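Local atomic coordinates of pyridine synthase TbtD (Thermobispora bispora, PDB entry 5WA4), a protein that probably forms the pyridine core of the thiopeptide thiomuracin by a [4+2] aza-cycloaddition, and binds an N-terminal leader peptide fragment of its substrate. Residues M22-L27 with R157-A162; H55-V60 with E108-P113; H177-G182 with R251-I256; E210-H215 with T331-F336. All coordinates share one frame; numbering follows the deposited sequence.

Contact 1 of 4, residues M22-L27 with R157-A162; sequences MDDLIL and RVRSGA
Asp24 and Arg159 form the salt bridge of this contact. It joins the first turns of helix 22-35 to the C-terminal end of helix 135-159. Arg159 NH1 donates to Asp24 OD1 at 3.0 Å, with an N-H...O angle of 148°. The oxygen is met nearly along its C-O axis and lies a little out of the guanidinium plane. The closer packing is on the Leu27 side. Leu27 CD1 sits over the centre of one guanidinium face, 3.6 Å from Arg159 CZ, and its CB also approaches NH2. The Arg159 chain starts with CG anti to the backbone N (chi1 -176°), then bends at chi2 and chi3 to lay its flat end on the leucine. Leu27 is buried and also touches Tyr152 and Glu156 of helix 135-159. Arg159 itself is exposed, so the ion pair lies toward solvent. Asp23 touches Val158 through its carboxylate, but its salt bridge goes to Arg48. Asp28 also forms a salt bridge with Arg159 NH1, and Asp24 OD2 forms one with Arg86. The arginine charge is therefore shared between two aspartates, which probably keeps both carboxylates ionised.

Contact 2 of 4, residues H55-V60 with E108-P113; sequences HLRIYV and EGEDGP
Arg57 and Glu110 approach from opposite directions, linking strand 55-62 to the loop after helix 98-107. Their nearest charged atoms, Arg57 NH2 and Glu110 OE2, are 3.9 Å apart, so the salt bridge is long. Arg57 NH1 is almost as close to the same oxygen, Glu110 OE2, at 4.1 Å. The carboxylate oxygen thus lies at the guanidinium edge, near its plane, and the two flat groups are turned 33° apart. Arg57 gets there by bends at chi2 and chi3. Its CD lies at the edge of the His55 ring, in the ring plane. Glu110 has CG anti to the backbone N (chi1 170°) and bends at chi2. Other residues position the pair. Arg51 forms a salt bridge with the same Glu110 OE2 and a hydrogen bond from NE to Pro113 O. Glu108 OE1 accepts a hydrogen bond from Trp50. Backbone bonds to Leu47 fix Arg57 in the sheet. Arg51 is the main polar partner of Glu110, and Arg57 probably adds a weaker, mainly electrostatic attraction.

Contact 3 of 4, residues H177-G182 with R251-I256; sequences HALSTG and RRLRPI
This is an apolar contact between the C-terminal end of helix 164-178 and the middle of helix 244-265, in the helical part of the protein. Leu179 and Leu253 carry it. Leu179 is the first residue to leave helical geometry after its helix. Its CG lies anti to the carbonyl carbon (chi1 -67°), and from there both methyl branches reach the other helix. Leu179 CD2 packs 3.7 Å from Leu253 CB and also rests on the backbone, 3.6 Å from Leu253 O and 3.7 Å from Arg254 N. Leu179 CD1 lies 3.9 Å from Leu253 CD1. The two leucine side chains cross at about a right angle. CD1 meets the Leu253 side chain, and CD2 meets both its CB and the main chain. Both leucines are buried. Arg254 borders the contact on its exposed side. Its NH2 comes within 4.3 Å of Ala178 CB, a loose approach oblique to the guanidinium. Helix 244-265 is kinked at Pro255, whose N makes no bond to the preceding turn. Helix 307-328 closes over the leucines, with Val317 touching both and Thr321 touching Leu253. Phe143 of helix 135-159 also packs on Leu253. Leu179 O receives a weak hydrogen bond from Arg257. This is leucine packing where a helix end meets other helices, in the helical part of a mixed fold, joining helices 164-178, 244-265 and 307-328.

Contact 4 of 4, residues E210-H215 with T331-F336; sequences ELWRDH and TPHQRF
A capping box opens helix 332-352, and the first turns of that helix receive the indole of Trp212 from helix 205-218. Thr331 is the N-cap. Gln334 N donates to Thr331 OG1 at 3.1 Å, and Thr331 N returns a bond to Gln334 OE1 at 3.2 Å. The returned bond lies in the carbonyl plane and uses a lone pair of OE1. Across the contact, the six-membered ring of Trp212 leads. Its CZ2 is 3.6 Å from His333 CE1, which sits at the indole edge near its plane. The ring planes are 58° apart, an oblique pairing with centroids 5.6 Å apart. His333 reaches across with CG anti to the backbone N (chi1 -179°). Trp212 CH2 also packs 4.2 Å from Phe336 CB, and CZ3 lies 4.0 Å from Phe336 O. His333 ND1 is hydrogen-bonded to the hydroxyl of Tyr198, whose ring stacks with Phe336. Apolar side chains of the bound peptide pack on Leu211 and Trp212. Asp214 forms a salt bridge with Arg188 of a second subunit. Trp212 touches helix 184-201 through Tyr198 and Leu199, and helix 332-352 also through Leu337 and His340.

In the fold
From the N terminus, helix 22-35 opens the loop that contact 1 closes at the end of helix 135-159. Contact 2 is nested inside that loop and links strand 55-62 to the loop before strand 123-128. The two touch where Met22, Leu25 and Ile26 pack on Leu56, so helix 22-35 lies against the four-stranded antiparallel sheet. Contact 1 also joins this sheet-bearing part to the helical part. After it, contact 3 opens at the end of helix 164-178. Contacts 3 and 4 cross along the chain, since 210-215 comes before 251-256 and 331-336 after it. Their centres lie about 25 Å apart without touching: contact 3 reaches helix 244-265, and contact 4 ties helix 205-218 to helix 332-352.

Contact 1 of 4, residues M22-L27 with R157-A162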
loop_
_atom_site.group_PDB
_atom_site.type_symbol
_atom_site.label_atom_id
_atom_site.label_comp_id
_atom_site.label_asym_id
_atom_site.label_seq_id
_atom_site.Cartn_x
_atom_site.Cartn_y
_atom_site.Cartn_z
ATOM N N MET E 22 44.810 1.299 1.533
ATOM C CA MET E 22 44.310 0.171 2.323
ATOM C C MET E 22 44.824 -1.173 1.797
ATOM O O MET E 22 45.262 -2.005 2.595
ATOM C CB MET E 22 42.780 0.187 2.349
ATOM C CG MET E 22 42.121 -0.802 3.305
ATOM S SD MET E 22 42.502 -0.544 5.052
ATOM C CE MET E 22 41.614 0.956 5.443
ATOM N N ASP E 23 44.797 -1.382 0.474
ATOM C CA ASP E 23 45.312 -2.642 -0.119
ATOM C C ASP E 23 46.762 -2.918 0.320
ATOM O O ASP E 23 47.227 -4.058 0.264
ATOM C CB ASP E 23 45.243 -2.624 -1.667
ATOM C CG ASP E 23 43.851 -2.986 -2.222
ATOM O OD1 ASP E 23 42.858 -2.918 -1.476
ATOM O OD2 ASP E 23 43.727 -3.305 -3.427
ATOM N N ASP E 24 47.474 -1.871 0.751
ATOM C CA ASP E 24 48.883 -2.000 1.124
ATOM C C ASP E 24 49.025 -2.385 2.578
ATOM O O ASP E 24 49.881 -3.199 2.925
ATOM C CB ASP E 24 49.663 -0.699 0.857
ATOM C CG ASP E 24 50.192 -0.598 -0.578
ATOM O OD1 ASP E 24 50.596 -1.636 -1.170
ATOM O OD2 ASP E 24 50.189 0.539 -1.102
ATOM N N LEU E 25 48.198 -1.783 3.426
ATOM C CA LEU E 25 48.169 -2.141 4.840
ATOM C C LEU E 25 47.838 -3.615 4.997
ATOM O O LEU E 25 48.356 -4.290 5.888
ATOM C CB LEU E 25 47.154 -1.285 5.599
ATOM C CG LEU E 25 46.686 -1.768 6.980
ATOM C CD1 LEU E 25 47.811 -1.840 7.992
ATOM C CD2 LEU E 25 45.607 -0.851 7.486
ATOM N N ILE E 26 46.965 -4.103 4.120
ATOM C CA ILE E 26 46.578 -5.505 4.124
ATOM C C ILE E 26 47.819 -6.356 3.889
ATOM O O ILE E 26 48.196 -7.155 4.754
ATOM C CB ILE E 26 45.472 -5.799 3.053
ATOM C CG1 ILE E 26 44.096 -5.371 3.576
ATOM C CG2 ILE E 26 45.430 -7.272 2.660
ATOM C CD1 ILE E 26 43.023 -5.391 2.521
ATOM N N LEU E 27 48.479 -6.140 2.754
ATOM C CA LEU E 27 49.565 -7.003 2.307
ATOM C C LEU E 27 50.887 -6.837 3.063
ATOM O O LEU E 27 51.633 -7.800 3.199
ATOM C CB LEU E 27 49.813 -6.770 0.821
ATOM C CG LEU E 27 48.612 -7.025 -0.080
ATOM C CD1 LEU E 27 48.946 -6.755 -1.543
ATOM C CD2 LEU E 27 48.152 -8.446 0.120
ATOM N N ARG E 157 47.491 -9.233 -7.296
ATOM C CA ARG E 157 47.211 -9.007 -8.703
ATOM C C ARG E 157 46.736 -7.569 -8.950
ATOM O O ARG E 157 46.876 -7.031 -10.042
ATOM C CB ARG E 157 46.173 -10.007 -9.198
ATOM C CG ARG E 157 46.778 -11.311 -9.645
ATOM C CD ARG E 157 45.726 -12.216 -10.187
ATOM N NE ARG E 157 44.940 -11.563 -11.229
ATOM C CZ ARG E 157 45.316 -11.472 -12.497
ATOM N NH1 ARG E 157 46.476 -11.983 -12.875
ATOM N NH2 ARG E 157 44.529 -10.878 -13.383
ATOM N N VAL E 158 46.179 -6.937 -7.928
ATOM C CA VAL E 158 45.693 -5.575 -8.080
ATOM C C VAL E 158 46.869 -4.591 -8.034
ATOM O O VAL E 158 46.935 -3.635 -8.821
ATOM C CB VAL E 158 44.627 -5.267 -6.999
ATOM C CG1 VAL E 158 44.733 -3.825 -6.461
ATOM C CG2 VAL E 158 43.214 -5.619 -7.531
ATOM N N ARG E 159 47.814 -4.864 -7.143
ATOM C CA ARG E 159 48.979 -4.021 -6.922
ATOM C C ARG E 159 49.853 -3.902 -8.196
ATOM O O ARG E 159 50.664 -2.978 -8.342
ATOM C CB ARG E 159 49.784 -4.587 -5.754
ATOM C CG ARG E 159 50.944 -3.754 -5.366
ATOM C CD ARG E 159 51.143 -3.775 -3.875
ATOM N NE ARG E 159 51.657 -5.053 -3.406
ATOM C CZ ARG E 159 52.140 -5.234 -2.179
ATOM N NH1 ARG E 159 52.173 -4.208 -1.322
ATOM N NH2 ARG E 159 52.595 -6.434 -1.811
ATOM N N SER E 160 49.662 -4.834 -9.122
ATOM C CA SER E 160 50.417 -4.848 -10.358
ATOM C C SER E 160 49.545 -4.464 -11.563
ATOM O O SER E 160 49.914 -4.702 -12.710
ATOM C CB SER E 160 51.054 -6.236 -10.574
ATOM O OG SER E 160 50.146 -7.177 -11.153
ATOM N N GLY E 161 48.378 -3.886 -11.313
ATOM C CA GLY E 161 47.606 -3.305 -12.400
ATOM C C GLY E 161 46.538 -4.167 -13.044
ATOM O O GLY E 161 45.923 -3.769 -14.045
ATOM N N ALA E 162 46.294 -5.344 -12.469
ATOM C CA ALA E 162 45.146 -6.137 -12.900
ATOM C C ALA E 162 43.892 -5.427 -12.467
ATOM O O ALA E 162 43.846 -4.815 -11.408
ATOM C CB ALA E 162 45.182 -7.532 -12.339
#

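Contact 2 of 4, residues H55-V60 with E108-P113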
loop_
_atom_site.group_PDB
_atom_site.type_symbol
_atom_site.label_atom_id
_atom_site.label_comp_id
_atom_site.label_asym_id
_atom_site.label_seq_id
_atom_site.Cartn_x
_atom_site.Cartn_y
_atom_site.Cartn_z
ATOM N N HIS E 55 38.745 2.067 8.233
ATOM C CA HIS E 55 39.640 1.279 9.065
ATOM C C HIS E 55 39.531 -0.176 8.780
ATOM O O HIS E 55 38.795 -0.584 7.890
ATOM C CB HIS E 55 39.377 1.514 10.545
ATOM C CG HIS E 55 38.032 1.059 11.004
ATOM N ND1 HIS E 55 36.967 1.922 11.149
ATOM C CD2 HIS E 55 37.584 -0.161 11.391
ATOM C CE1 HIS E 55 35.915 1.251 11.584
ATOM N NE2 HIS E 55 36.264 -0.011 11.745
ATOM N N LEU E 56 40.303 -0.951 9.530
ATOM C CA LEU E 56 40.290 -2.393 9.415
ATOM C C LEU E 56 39.876 -2.970 10.733
ATOM O O LEU E 56 40.250 -2.455 11.788
ATOM C CB LEU E 56 41.653 -2.955 9.006
ATOM C CG LEU E 56 41.971 -2.873 7.518
ATOM C CD1 LEU E 56 43.048 -3.884 7.109
ATOM C CD2 LEU E 56 40.680 -3.063 6.717
ATOM N N ARG E 57 39.083 -4.033 10.660
ATOM C CA ARG E 57 38.693 -4.782 11.841
ATOM C C ARG E 57 39.401 -6.116 11.773
ATOM O O ARG E 57 39.200 -6.870 10.810
ATOM C CB ARG E 57 37.169 -4.941 11.908
ATOM C CG ARG E 57 36.524 -4.069 12.960
ATOM C CD ARG E 57 35.695 -2.933 12.393
ATOM N NE ARG E 57 34.294 -3.278 12.170
ATOM C CZ ARG E 57 33.242 -2.616 12.664
ATOM N NH1 ARG E 57 33.391 -1.566 13.461
ATOM N NH2 ARG E 57 32.022 -3.038 12.381
ATOM N N ILE E 58 40.265 -6.394 12.751
ATOM C CA ILE E 58 40.932 -7.703 12.790
ATOM C C ILE E 58 40.294 -8.655 13.826
ATOM O O ILE E 58 40.087 -8.301 14.997
ATOM C CB ILE E 58 42.449 -7.573 13.080
ATOM C CG1 ILE E 58 43.158 -6.883 11.910
ATOM C CG2 ILE E 58 43.081 -8.951 13.291
ATOM C CD1 ILE E 58 44.462 -6.271 12.290
ATOM N N TYR E 59 39.976 -9.862 13.370
ATOM C CA TYR E 59 39.434 -10.882 14.252
ATOM C C TYR E 59 40.395 -12.057 14.325
ATOM O O TYR E 59 40.755 -12.614 13.297
ATOM C CB TYR E 59 38.066 -11.353 13.752
ATOM C CG TYR E 59 37.039 -10.245 13.612
ATOM C CD1 TYR E 59 36.296 -9.815 14.703
ATOM C CD2 TYR E 59 36.830 -9.620 12.386
ATOM C CE1 TYR E 59 35.360 -8.801 14.569
ATOM C CE2 TYR E 59 35.904 -8.610 12.242
ATOM C CZ TYR E 59 35.169 -8.203 13.331
ATOM O OH TYR E 59 34.243 -7.193 13.177
ATOM N N VAL E 60 40.829 -12.418 15.530
ATOM C CA VAL E 60 41.593 -13.656 15.720
ATOM C C VAL E 60 40.988 -14.500 16.851
ATOM O O VAL E 60 40.541 -13.966 17.873
ATOM C CB VAL E 60 43.073 -13.379 16.030
ATOM C CG1 VAL E 60 43.890 -14.658 15.884
ATOM C CG2 VAL E 60 43.618 -12.318 15.099
ATOM N N GLU E 108 22.531 -0.034 7.876
ATOM C CA GLU E 108 23.214 -1.252 8.326
ATOM C C GLU E 108 22.933 -1.524 9.795
ATOM O O GLU E 108 23.498 -2.440 10.370
ATOM C CB GLU E 108 24.753 -1.162 8.119
ATOM C CG GLU E 108 25.254 -0.547 6.816
ATOM C CD GLU E 108 26.794 -0.683 6.630
ATOM O OE1 GLU E 108 27.504 -0.963 7.635
ATOM O OE2 GLU E 108 27.292 -0.497 5.479
ATOM N N GLY E 109 22.094 -0.694 10.402
ATOM C CA GLY E 109 21.890 -0.699 11.844
ATOM C C GLY E 109 23.199 -0.827 12.589
ATOM O O GLY E 109 23.551 -1.926 12.993
ATOM N N GLU E 110 23.936 0.270 12.776
ATOM C CA GLU E 110 25.316 0.101 13.222
ATOM C C GLU E 110 25.549 0.253 14.717
ATOM O O GLU E 110 26.148 -0.635 15.331
ATOM C CB GLU E 110 26.244 1.055 12.472
ATOM C CG GLU E 110 27.666 1.119 13.043
ATOM C CD GLU E 110 28.453 -0.197 12.991
ATOM O OE1 GLU E 110 27.995 -1.164 12.344
ATOM O OE2 GLU E 110 29.545 -0.262 13.607
ATOM N N ASP E 111 25.112 1.365 15.288
ATOM C CA ASP E 111 25.278 1.622 16.735
ATOM C C ASP E 111 26.717 1.919 17.130
ATOM O O ASP E 111 27.630 1.124 16.902
ATOM C CB ASP E 111 24.779 0.448 17.592
ATOM C CG ASP E 111 23.291 0.458 17.785
ATOM O OD1 ASP E 111 22.677 1.539 17.670
ATOM O OD2 ASP E 111 22.732 -0.632 18.031
ATOM N N GLY E 112 26.884 3.063 17.773
ATOM C CA GLY E 112 28.175 3.523 18.233
ATOM C C GLY E 112 28.317 4.962 17.794
ATOM O O GLY E 112 27.519 5.442 16.984
ATOM N N PRO E 113 29.307 5.670 18.344
ATOM C CA PRO E 113 29.575 7.026 17.874
ATOM C C PRO E 113 29.883 7.039 16.394
ATOM O O PRO E 113 30.477 6.086 15.901
ATOM C CB PRO E 113 30.789 7.441 18.697
ATOM C CG PRO E 113 30.610 6.683 19.982
ATOM C CD PRO E 113 30.078 5.341 19.551
#

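Contact 3 of 4, residues H177-G182 with R251-I256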
loop_
_atom_site.group_PDB
_atom_site.type_symbol
_atom_site.label_atom_id
_atom_site.label_comp_id
_atom_site.label_asym_id
_atom_site.label_seq_id
_atom_site.Cartn_x
_atom_site.Cartn_y
_atom_site.Cartn_z
ATOM N N HIS E 177 27.810 -20.311 -11.894
ATOM C CA HIS E 177 27.826 -21.451 -12.818
ATOM C C HIS E 177 27.988 -22.758 -12.043
ATOM O O HIS E 177 27.260 -23.728 -12.269
ATOM C CB HIS E 177 28.934 -21.322 -13.867
ATOM C CG HIS E 177 28.813 -22.320 -14.974
ATOM N ND1 HIS E 177 27.630 -22.543 -15.645
ATOM C CD2 HIS E 177 29.710 -23.193 -15.493
ATOM C CE1 HIS E 177 27.808 -23.492 -16.547
ATOM N NE2 HIS E 177 29.060 -23.902 -16.476
ATOM N N ALA E 178 28.938 -22.762 -11.118
ATOM C CA ALA E 178 29.312 -23.961 -10.407
ATOM C C ALA E 178 28.350 -24.290 -9.269
ATOM O O ALA E 178 27.901 -25.424 -9.143
ATOM C CB ALA E 178 30.737 -23.822 -9.872
ATOM N N LEU E 179 28.044 -23.303 -8.437
ATOM C CA LEU E 179 27.294 -23.569 -7.224
ATOM C C LEU E 179 25.789 -23.349 -7.331
ATOM O O LEU E 179 25.110 -23.339 -6.306
ATOM C CB LEU E 179 27.833 -22.717 -6.080
ATOM C CG LEU E 179 29.247 -23.047 -5.612
ATOM C CD1 LEU E 179 30.203 -21.954 -6.047
ATOM C CD2 LEU E 179 29.300 -23.226 -4.098
ATOM N N SER E 180 25.249 -23.174 -8.533
ATOM C CA SER E 180 23.789 -23.194 -8.668
ATOM C C SER E 180 23.354 -24.531 -9.274
ATOM O O SER E 180 24.202 -25.328 -9.706
ATOM C CB SER E 180 23.281 -22.025 -9.518
ATOM O OG SER E 180 23.526 -22.230 -10.892
ATOM N N THR E 181 22.052 -24.785 -9.329
ATOM C CA THR E 181 21.614 -26.083 -9.821
ATOM C C THR E 181 21.820 -26.168 -11.340
ATOM O O THR E 181 22.512 -27.076 -11.831
ATOM C CB THR E 181 20.122 -26.405 -9.450
ATOM O OG1 THR E 181 19.905 -26.215 -8.043
ATOM C CG2 THR E 181 19.794 -27.840 -9.792
ATOM N N GLY E 182 21.251 -25.232 -12.091
ATOM C CA GLY E 182 21.327 -25.307 -13.543
ATOM C C GLY E 182 22.522 -24.620 -14.196
ATOM O O GLY E 182 22.628 -24.587 -15.429
ATOM N N ARG E 251 36.096 -24.421 -5.469
ATOM C CA ARG E 251 36.453 -25.550 -4.612
ATOM C C ARG E 251 36.313 -25.266 -3.108
ATOM O O ARG E 251 36.111 -26.179 -2.303
ATOM C CB ARG E 251 37.882 -25.987 -4.931
ATOM C CG ARG E 251 38.325 -27.182 -4.182
ATOM C CD ARG E 251 39.798 -27.357 -4.240
ATOM N NE ARG E 251 40.278 -26.970 -5.539
ATOM C CZ ARG E 251 41.418 -26.321 -5.742
ATOM N NH1 ARG E 251 42.245 -26.074 -4.727
ATOM N NH2 ARG E 251 41.764 -26.000 -6.977
ATOM N N ARG E 252 36.380 -23.994 -2.755
ATOM C CA ARG E 252 36.414 -23.508 -1.383
ATOM C C ARG E 252 35.015 -23.075 -0.952
ATOM O O ARG E 252 34.741 -22.860 0.234
ATOM C CB ARG E 252 37.395 -22.333 -1.288
ATOM C CG ARG E 252 37.614 -21.716 0.075
ATOM C CD ARG E 252 39.008 -21.074 0.107
ATOM N NE ARG E 252 40.026 -21.930 0.731
ATOM C CZ ARG E 252 41.341 -21.737 0.633
ATOM N NH1 ARG E 252 41.811 -20.724 -0.090
ATOM N NH2 ARG E 252 42.186 -22.564 1.246
ATOM N N LEU E 253 34.132 -22.923 -1.932
ATOM C CA LEU E 253 32.776 -22.472 -1.654
ATOM C C LEU E 253 31.834 -23.678 -1.566
ATOM O O LEU E 253 30.829 -23.616 -0.871
ATOM C CB LEU E 253 32.280 -21.505 -2.731
ATOM C CG LEU E 253 32.278 -20.014 -2.436
ATOM C CD1 LEU E 253 31.285 -19.326 -3.348
ATOM C CD2 LEU E 253 31.941 -19.785 -0.997
ATOM N N ARG E 254 32.164 -24.761 -2.277
ATOM C CA ARG E 254 31.304 -25.940 -2.286
ATOM C C ARG E 254 31.050 -26.478 -0.872
ATOM O O ARG E 254 29.900 -26.717 -0.523
ATOM C CB ARG E 254 31.875 -27.036 -3.188
ATOM C CG ARG E 254 30.798 -27.665 -4.054
ATOM C CD ARG E 254 31.343 -28.708 -5.012
ATOM N NE ARG E 254 31.154 -28.336 -6.415
ATOM C CZ ARG E 254 32.152 -28.033 -7.241
ATOM N NH1 ARG E 254 33.417 -28.085 -6.806
ATOM N NH2 ARG E 254 31.892 -27.700 -8.507
ATOM N N PRO E 255 32.100 -26.625 -0.041
ATOM C CA PRO E 255 31.774 -26.964 1.342
ATOM C C PRO E 255 30.810 -25.959 1.963
ATOM O O PRO E 255 29.814 -26.388 2.525
ATOM C CB PRO E 255 33.133 -26.910 2.051
ATOM C CG PRO E 255 34.092 -27.158 0.999
ATOM C CD PRO E 255 33.551 -26.454 -0.206
ATOM N N ILE E 256 31.097 -24.660 1.860
ATOM C CA ILE E 256 30.216 -23.628 2.410
ATOM C C ILE E 256 28.750 -23.800 1.926
ATOM O O ILE E 256 27.825 -23.739 2.738
ATOM C CB ILE E 256 30.750 -22.211 2.052
ATOM C CG1 ILE E 256 32.182 -22.028 2.559
ATOM C CG2 ILE E 256 29.892 -21.122 2.671
ATOM C CD1 ILE E 256 32.292 -22.000 4.071
#

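Contact 4 of 4, residues E210-H215 with T331-F336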
loop_
_atom_site.group_PDB
_atom_site.type_symbol
_atom_site.label_atom_id
_atom_site.label_comp_id
_atom_site.label_asym_id
_atom_site.label_seq_id
_atom_site.Cartn_x
_atom_site.Cartn_y
_atom_site.Cartn_z
ATOM N N GLU E 210 21.307 1.821 -20.131
ATOM C CA GLU E 210 21.742 1.743 -21.513
ATOM C C GLU E 210 23.168 2.187 -21.629
ATOM O O GLU E 210 23.832 1.824 -22.588
ATOM C CB GLU E 210 20.864 2.571 -22.413
ATOM C CG GLU E 210 19.603 1.823 -22.677
ATOM C CD GLU E 210 18.430 2.716 -22.468
ATOM O OE1 GLU E 210 18.517 3.893 -22.887
ATOM O OE2 GLU E 210 17.513 2.272 -21.733
ATOM N N LEU E 211 23.651 2.961 -20.662
ATOM C CA LEU E 211 25.074 3.247 -20.623
ATOM C C LEU E 211 25.828 1.919 -20.472
ATOM O O LEU E 211 26.868 1.707 -21.102
ATOM C CB LEU E 211 25.401 4.202 -19.485
ATOM C CG LEU E 211 25.319 5.701 -19.785
ATOM C CD1 LEU E 211 25.429 6.490 -18.476
ATOM C CD2 LEU E 211 26.395 6.130 -20.811
ATOM N N TRP E 212 25.269 1.023 -19.655
ATOM C CA TRP E 212 25.827 -0.313 -19.430
ATOM C C TRP E 212 25.545 -1.239 -20.615
ATOM O O TRP E 212 26.472 -1.840 -21.144
ATOM C CB TRP E 212 25.280 -0.910 -18.123
ATOM C CG TRP E 212 25.858 -0.238 -16.886
ATOM C CD1 TRP E 212 26.852 0.693 -16.861
ATOM C CD2 TRP E 212 25.462 -0.436 -15.513
ATOM N NE1 TRP E 212 27.107 1.084 -15.569
ATOM C CE2 TRP E 212 26.270 0.418 -14.727
ATOM C CE3 TRP E 212 24.517 -1.249 -14.882
ATOM C CZ2 TRP E 212 26.158 0.472 -13.336
ATOM C CZ3 TRP E 212 24.405 -1.187 -13.495
ATOM C CH2 TRP E 212 25.223 -0.337 -12.741
ATOM N N ARG E 213 24.286 -1.341 -21.047
ATOM C CA ARG E 213 23.946 -2.158 -22.227
ATOM C C ARG E 213 24.732 -1.712 -23.471
ATOM O O ARG E 213 25.003 -2.526 -24.347
ATOM C CB ARG E 213 22.429 -2.130 -22.526
ATOM C CG ARG E 213 21.534 -2.240 -21.287
ATOM C CD ARG E 213 20.398 -3.251 -21.379
ATOM N NE ARG E 213 19.044 -2.702 -21.550
ATOM C CZ ARG E 213 17.948 -3.257 -21.012
ATOM N NH1 ARG E 213 18.058 -4.344 -20.243
ATOM N NH2 ARG E 213 16.741 -2.726 -21.207
ATOM N N ASP E 214 25.113 -0.433 -23.535
ATOM C CA ASP E 214 25.951 0.091 -24.624
ATOM C C ASP E 214 27.414 -0.303 -24.430
ATOM O O ASP E 214 28.046 -0.828 -25.339
ATOM C CB ASP E 214 25.853 1.620 -24.725
ATOM C CG ASP E 214 24.546 2.092 -25.354
ATOM O OD1 ASP E 214 23.621 1.268 -25.507
ATOM O OD2 ASP E 214 24.429 3.296 -25.670
ATOM N N HIS E 215 27.955 -0.027 -23.250
ATOM C CA HIS E 215 29.320 -0.412 -22.922
ATOM C C HIS E 215 29.537 -1.904 -23.109
ATOM O O HIS E 215 30.639 -2.349 -23.421
ATOM C CB HIS E 215 29.665 -0.039 -21.486
ATOM C CG HIS E 215 30.975 -0.597 -21.027
ATOM N ND1 HIS E 215 32.185 -0.102 -21.461
ATOM C CD2 HIS E 215 31.264 -1.635 -20.209
ATOM C CE1 HIS E 215 33.164 -0.794 -20.908
ATOM N NE2 HIS E 215 32.633 -1.732 -20.146
ATOM N N THR E 331 33.479 -1.319 -5.071
ATOM C CA THR E 331 32.416 -0.431 -4.588
ATOM C C THR E 331 31.100 -1.047 -5.004
ATOM O O THR E 331 31.047 -1.712 -6.044
ATOM C CB THR E 331 32.546 1.016 -5.166
ATOM O OG1 THR E 331 32.346 0.998 -6.592
ATOM C CG2 THR E 331 33.911 1.591 -4.861
ATOM N N PRO E 332 30.044 -0.853 -4.206
ATOM C CA PRO E 332 28.732 -1.407 -4.583
ATOM C C PRO E 332 28.402 -1.148 -6.045
ATOM O O PRO E 332 27.940 -2.069 -6.727
ATOM C CB PRO E 332 27.763 -0.680 -3.652
ATOM C CG PRO E 332 28.568 -0.478 -2.408
ATOM C CD PRO E 332 30.029 -0.290 -2.846
ATOM N N HIS E 333 28.721 0.056 -6.523
ATOM C CA HIS E 333 28.479 0.465 -7.902
ATOM C C HIS E 333 29.261 -0.400 -8.867
ATOM O O HIS E 333 28.742 -0.837 -9.902
ATOM C CB HIS E 333 28.867 1.939 -8.113
ATOM C CG HIS E 333 28.613 2.426 -9.500
ATOM N ND1 HIS E 333 27.366 2.805 -9.939
ATOM C CD2 HIS E 333 29.432 2.512 -10.577
ATOM C CE1 HIS E 333 27.427 3.134 -11.219
ATOM N NE2 HIS E 333 28.674 2.971 -11.624
ATOM N N GLN E 334 30.525 -0.641 -8.544
ATOM C CA GLN E 334 31.324 -1.500 -9.406
ATOM C C GLN E 334 30.722 -2.910 -9.404
ATOM O O GLN E 334 30.619 -3.544 -10.460
ATOM C CB GLN E 334 32.789 -1.518 -8.966
ATOM C CG GLN E 334 33.576 -0.230 -9.221
ATOM C CD GLN E 334 35.017 -0.321 -8.728
ATOM O OE1 GLN E 334 35.282 -0.444 -7.531
ATOM N NE2 GLN E 334 35.958 -0.292 -9.667
ATOM N N ARG E 335 30.299 -3.388 -8.228
ATOM C CA ARG E 335 29.685 -4.715 -8.121
ATOM C C ARG E 335 28.449 -4.834 -9.003
ATOM O O ARG E 335 28.351 -5.779 -9.810
ATOM C CB ARG E 335 29.314 -5.046 -6.682
ATOM C CG ARG E 335 28.999 -6.556 -6.471
ATOM C CD ARG E 335 28.033 -6.784 -5.303
ATOM N NE ARG E 335 28.415 -5.913 -4.202
ATOM C CZ ARG E 335 27.557 -5.207 -3.480
ATOM N NH1 ARG E 335 26.260 -5.284 -3.736
ATOM N NH2 ARG E 335 28.000 -4.424 -2.500
ATOM N N PHE E 336 27.522 -3.875 -8.886
ATOM C CA PHE E 336 26.332 -3.910 -9.736
ATOM C C PHE E 336 26.669 -3.855 -11.225
ATOM O O PHE E 336 26.029 -4.528 -12.032
ATOM C CB PHE E 336 25.374 -2.799 -9.351
ATOM C CG PHE E 336 24.852 -2.950 -7.954
ATOM C CD1 PHE E 336 24.176 -4.113 -7.580
ATOM C CD2 PHE E 336 25.063 -1.980 -7.003
ATOM C CE1 PHE E 336 23.706 -4.292 -6.279
ATOM C CE2 PHE E 336 24.593 -2.148 -5.693
ATOM C CZ PHE E 336 23.917 -3.304 -5.331
#